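Local coordinates for putative sugar kinase PH1459 (Pyrococcus horikoshii, PDB 3EWM), which probably phosphorylates a sugar, perhaps fructose, at the expense of ATP, as a member of the PfkB carbohydrate kinase family, at the interface of chains A and B. Numbering follows the deposited sequence. Chains: chain A/B, Uncharacterized sugar kinase PH1459.

Contact 1: the interface of chains A and B. Residues chain A 22, 25, 28, 91, 102; chain B 14, 30, 61.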
loop_
_atom_site.group_PDB
_atom_site.type_symbol
_atom_site.label_atom_id
_atom_site.label_comp_id
_atom_site.label_asym_id
_atom_site.label_seq_id
_atom_site.Cartn_x
_atom_site.Cartn_y
_atom_site.Cartn_z
ATOM N N LEU A 22 -11.444 -5.569 -6.469
ATOM C CA LEU A 22 -10.410 -5.427 -5.439
ATOM C C LEU A 22 -10.964 -5.486 -4.030
ATOM O O LEU A 22 -10.305 -5.991 -3.120
ATOM C CB LEU A 22 -9.665 -4.094 -5.586
ATOM C CG LEU A 22 -8.673 -4.008 -6.734
ATOM C CD1 LEU A 22 -8.191 -2.564 -6.848
ATOM C CD2 LEU A 22 -7.529 -4.988 -6.483
ATOM N N VAL A 25 -11.182 -9.323 -3.570
ATOM C CA VAL A 25 -9.996 -10.141 -3.799
ATOM C C VAL A 25 -9.285 -10.449 -2.473
ATOM O O VAL A 25 -9.034 -9.561 -1.676
ATOM C CB VAL A 25 -9.025 -9.506 -4.807
ATOM C CG1 VAL A 25 -7.693 -10.298 -4.828
ATOM C CG2 VAL A 25 -9.640 -9.510 -6.201
ATOM N N PHE A 28 -3.109 -11.553 -3.007
ATOM C CA PHE A 28 -2.300 -10.733 -3.884
ATOM C C PHE A 28 -0.889 -11.264 -3.951
ATOM O O PHE A 28 -0.229 -11.430 -2.915
ATOM C CB PHE A 28 -2.247 -9.301 -3.378
ATOM C CG PHE A 28 -3.571 -8.641 -3.331
ATOM C CD1 PHE A 28 -4.091 -8.029 -4.463
ATOM C CD2 PHE A 28 -4.325 -8.652 -2.158
ATOM C CE1 PHE A 28 -5.329 -7.401 -4.420
ATOM C CE2 PHE A 28 -5.570 -8.032 -2.113
ATOM C CZ PHE A 28 -6.072 -7.408 -3.238
ATOM N N PHE A 91 -2.378 -2.041 -5.824
ATOM C CA PHE A 91 -3.180 -3.257 -5.826
ATOM C C PHE A 91 -3.881 -3.313 -7.161
ATOM O O PHE A 91 -4.479 -2.334 -7.583
ATOM C CB PHE A 91 -4.179 -3.225 -4.679
ATOM C CG PHE A 91 -3.518 -3.189 -3.330
ATOM C CD1 PHE A 91 -3.225 -4.384 -2.653
ATOM C CD2 PHE A 91 -3.149 -1.973 -2.752
ATOM C CE1 PHE A 91 -2.592 -4.361 -1.427
ATOM C CE2 PHE A 91 -2.513 -1.948 -1.514
ATOM C CZ PHE A 91 -2.232 -3.147 -0.861
ATOM N N LEU A 102 -5.705 0.059 -7.325
ATOM C CA LEU A 102 -5.739 1.006 -6.233
ATOM C C LEU A 102 -4.304 1.338 -5.985
ATOM O O LEU A 102 -3.554 0.529 -5.437
ATOM C CB LEU A 102 -6.382 0.420 -4.989
ATOM C CG LEU A 102 -6.331 1.246 -3.701
ATOM C CD1 LEU A 102 -6.971 2.653 -3.854
ATOM C CD2 LEU A 102 -7.008 0.443 -2.608
ATOM N N LEU B 14 -2.370 -7.077 5.169
ATOM C CA LEU B 14 -1.914 -7.953 4.091
ATOM C C LEU B 14 -0.976 -8.941 4.731
ATOM O O LEU B 14 0.182 -8.660 5.009
ATOM C CB LEU B 14 -1.265 -7.140 2.973
ATOM C CG LEU B 14 -2.487 -6.412 2.393
ATOM C CD1 LEU B 14 -2.271 -4.911 2.230
ATOM C CD2 LEU B 14 -3.006 -7.106 1.137
ATOM N N LYS B 30 -5.419 -10.737 2.223
ATOM C CA LYS B 30 -6.094 -9.561 2.747
ATOM C C LYS B 30 -7.094 -9.899 3.865
ATOM O O LYS B 30 -7.975 -10.770 3.716
ATOM C CB LYS B 30 -6.750 -8.814 1.583
ATOM C CG LYS B 30 -7.944 -7.954 1.891
ATOM C CD LYS B 30 -8.257 -7.059 0.705
ATOM C CE LYS B 30 -9.762 -6.882 0.533
ATOM N NZ LYS B 30 -10.401 -8.130 0.039
ATOM N N PHE B 61 -10.856 -0.819 -0.637
ATOM C CA PHE B 61 -10.388 -1.333 0.649
ATOM C C PHE B 61 -11.164 -0.751 1.833
ATOM O O PHE B 61 -11.441 -1.457 2.826
ATOM C CB PHE B 61 -8.877 -1.139 0.796
ATOM C CG PHE B 61 -8.062 -2.106 -0.027
ATOM C CD1 PHE B 61 -8.688 -3.108 -0.779
ATOM C CD2 PHE B 61 -6.673 -2.047 -0.014
ATOM C CE1 PHE B 61 -7.939 -4.020 -1.538
ATOM C CE2 PHE B 61 -5.918 -2.951 -0.748
ATOM C CZ PHE B 61 -6.551 -3.940 -1.521
#
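Strands 27-33, 88-93 and 100-103 of chain A, with the loop before strand 27-33, receive helix 60-71 and strands 11-16 and 27-33 of chain B. In PfkB-family sugar kinases such strands form the lid beside the sugar site, and in dimeric members two lids pack together; this interface resembles that arrangement. B:Phe61, near the start of its helix, reaches across and sets the rim of its ring on the face of A:Phe91, edge-to-face, with planes 72° apart and centroids 4.6 Å apart. Its CE2 stands over the middle of the A:Phe91 ring, 3.5 Å from CG. On one face of B:Phe61 lies the methyl CD2 of A:Leu102, displaced toward the rim and 3.6 Å from CD2 of the ring. The carbonyl oxygen of A:Leu22 lies in the ring plane at another edge, 3.5 Å from CE1. B:Leu14 meets the far end of A:Phe91, its CD1 methyl 3.6 Å from CZ, while its CD2 reaches CD2 of A:Phe28 at 3.9 Å. A:Phe28 is sandwiched within its own chain by A:Phe91 over one face and A:Val25 CG1 on the other, which should hold its ring orientation. Replacing A:Phe91 by an alanine would probably leave the B:Phe61 edge without its aromatic face, take away the ring against which B:Leu14 CD1 rests, and uncover one face of A:Phe28. B:Lys30 passes the edge of A:Phe28, its CB lying in the ring plane. Bends at chi3 (143°) and chi4 (-71°) bring its side-chain amino nitrogen NZ to the backbone oxygen of A:Val25 at 2.6 Å, a hydrogen bond approaching from above the carbonyl plane.

Contact 2: the interface of chains A and B. Residues chain A 26-28; chain B 17, 27-30.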
loop_
_atom_site.group_PDB
_atom_site.type_symbol
_atom_site.label_atom_id
_atom_site.label_comp_id
_atom_site.label_asym_id
_atom_site.label_seq_id
_atom_site.Cartn_x
_atom_site.Cartn_y
_atom_site.Cartn_z
ATOM N N ARG A 26 -8.981 -11.731 -2.269
ATOM C CA ARG A 26 -8.449 -12.219 -1.005
ATOM C C ARG A 26 -6.945 -12.285 -1.039
ATOM O O ARG A 26 -6.305 -12.157 -0.006
ATOM C CB ARG A 26 -8.953 -13.646 -0.720
ATOM C CG ARG A 26 -10.438 -13.781 -0.449
ATOM C CD ARG A 26 -10.871 -15.262 -0.573
ATOM N NE ARG A 26 -11.129 -15.644 -1.961
ATOM C CZ ARG A 26 -11.895 -16.665 -2.334
ATOM N NH1 ARG A 26 -12.481 -17.437 -1.425
ATOM N NH2 ARG A 26 -12.078 -16.908 -3.623
ATOM N N LEU A 27 -6.390 -12.545 -2.216
ATOM C CA LEU A 27 -4.981 -12.896 -2.333
ATOM C C LEU A 27 -4.280 -12.045 -3.371
ATOM O O LEU A 27 -4.765 -11.883 -4.480
ATOM C CB LEU A 27 -4.810 -14.362 -2.756
ATOM C CG LEU A 27 -4.733 -15.601 -1.847
ATOM C CD1 LEU A 27 -4.128 -15.391 -0.468
ATOM C CD2 LEU A 27 -6.056 -16.355 -1.789
ATOM N N PHE A 28 -3.109 -11.553 -3.007
ATOM C CA PHE A 28 -2.300 -10.733 -3.884
ATOM C C PHE A 28 -0.889 -11.264 -3.951
ATOM O O PHE A 28 -0.229 -11.430 -2.915
ATOM C CB PHE A 28 -2.247 -9.301 -3.378
ATOM C CG PHE A 28 -3.571 -8.641 -3.331
ATOM C CD1 PHE A 28 -4.091 -8.029 -4.463
ATOM C CD2 PHE A 28 -4.325 -8.652 -2.158
ATOM C CE1 PHE A 28 -5.329 -7.401 -4.420
ATOM C CE2 PHE A 28 -5.570 -8.032 -2.113
ATOM C CZ PHE A 28 -6.072 -7.408 -3.238
ATOM N N VAL B 17 1.447 -15.057 3.443
ATOM C CA VAL B 17 1.023 -16.458 3.434
ATOM C C VAL B 17 2.200 -17.337 3.773
ATOM O O VAL B 17 2.084 -18.278 4.561
ATOM C CB VAL B 17 0.385 -16.864 2.074
ATOM C CG1 VAL B 17 0.289 -18.400 1.946
ATOM C CG2 VAL B 17 -0.970 -16.234 1.937
ATOM N N LEU B 27 3.305 -13.766 -1.537
ATOM C CA LEU B 27 1.857 -13.876 -1.461
ATOM C C LEU B 27 1.306 -13.335 -0.148
ATOM O O LEU B 27 1.714 -13.769 0.938
ATOM C CB LEU B 27 1.420 -15.330 -1.643
ATOM C CG LEU B 27 -0.086 -15.620 -1.767
ATOM C CD1 LEU B 27 -0.757 -14.894 -2.949
ATOM C CD2 LEU B 27 -0.347 -17.122 -1.856
ATOM N N PHE B 28 0.338 -12.428 -0.273
ATOM C CA PHE B 28 -0.347 -11.829 0.861
ATOM C C PHE B 28 -1.847 -12.105 0.837
ATOM O O PHE B 28 -2.490 -12.050 -0.223
ATOM C CB PHE B 28 -0.137 -10.322 0.875
ATOM C CG PHE B 28 1.293 -9.915 1.079
ATOM C CD1 PHE B 28 1.809 -9.761 2.355
ATOM C CD2 PHE B 28 2.132 -9.739 -0.009
ATOM C CE1 PHE B 28 3.119 -9.392 2.553
ATOM C CE2 PHE B 28 3.462 -9.371 0.179
ATOM C CZ PHE B 28 3.954 -9.202 1.471
ATOM N N GLU B 29 -2.400 -12.396 2.009
ATOM C CA GLU B 29 -3.837 -12.534 2.138
ATOM C C GLU B 29 -4.399 -11.316 2.834
ATOM O O GLU B 29 -3.907 -10.906 3.879
ATOM C CB GLU B 29 -4.187 -13.797 2.912
ATOM C CG GLU B 29 -5.632 -14.171 2.852
ATOM C CD GLU B 29 -5.851 -15.540 3.470
ATOM O OE1 GLU B 29 -5.646 -15.679 4.687
ATOM O OE2 GLU B 29 -6.169 -16.479 2.724
ATOM N N LYS B 30 -5.419 -10.737 2.223
ATOM C CA LYS B 30 -6.094 -9.561 2.747
ATOM C C LYS B 30 -7.094 -9.899 3.865
ATOM O O LYS B 30 -7.975 -10.770 3.716
ATOM C CB LYS B 30 -6.750 -8.814 1.583
ATOM C CG LYS B 30 -7.944 -7.954 1.891
ATOM C CD LYS B 30 -8.257 -7.059 0.705
ATOM C CE LYS B 30 -9.762 -6.882 0.533
ATOM N NZ LYS B 30 -10.401 -8.130 0.039
#
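An antiparallel beta pairing joins strand 27-33 of both chains, part of the lid of a PfkB-family kinase, and carries the sheet from one subunit into the other. A:Phe28 faces B:Phe28 as a reciprocal pair: N of A:Phe28 bonds to O of B:Phe28 at 2.9 Å, and N of B:Phe28 returns the bond to O of A:Phe28, also at 2.9 Å. Both are nearly straight, with 168° and 172° at the hydrogen. Two residues along, the amide N of B:Lys30 donates to the carbonyl O of A:Arg26 at 2.8 Å, extending the ladder to the residue just ahead of the chain A strand. Between these bonded pairs A:Leu27 bridges to B:Glu29, and here the side chains do the packing. A:Leu27 sends its CD1 methyl against the aliphatic part of B:Glu29, 3.7 Å from CB, the two side chains crossing at a slant. With CG opposite the backbone N (chi1 -168°) and the rest extended, B:Glu29 lays CB and CG beside this methyl, with its carboxylate oxygen OE2 also near it. The same methyl also approaches CG2 of B:Val17 at 4.1 Å, a looser contact. B:Leu27 meets A:Leu27 at a slant, its CD1 4.1 Å from CB. That CD1 also packs over the strand backbone, 3.5 Å from O of A:Phe28, the carbonyl already engaged by B:Phe28. The guanidinium of A:Arg26 does not pair with the B:Glu29 carboxylate: NE and OE2 remain 6.9 Å apart, so any attraction between their opposite charges would probably be long-range.

The C-alpha centres of contact 1 and contact 2 lie about 8 Å apart, and the two share A:Phe28 and B:Lys30. Both residues belong to strand 27-33, whose backbone serves contact 2 while their side chains extend into contact 1. The strand register fixed in contact 2 should therefore help place the apolar groups of contact 1. Two-fold symmetry repeats both patches with the chains exchanged, so strand pairing and aromatic packing form one continuous interface. This lid-to-lid arrangement is consistent with a PfkB-type dimer, although the structure alone does not show that the pair persists in solution.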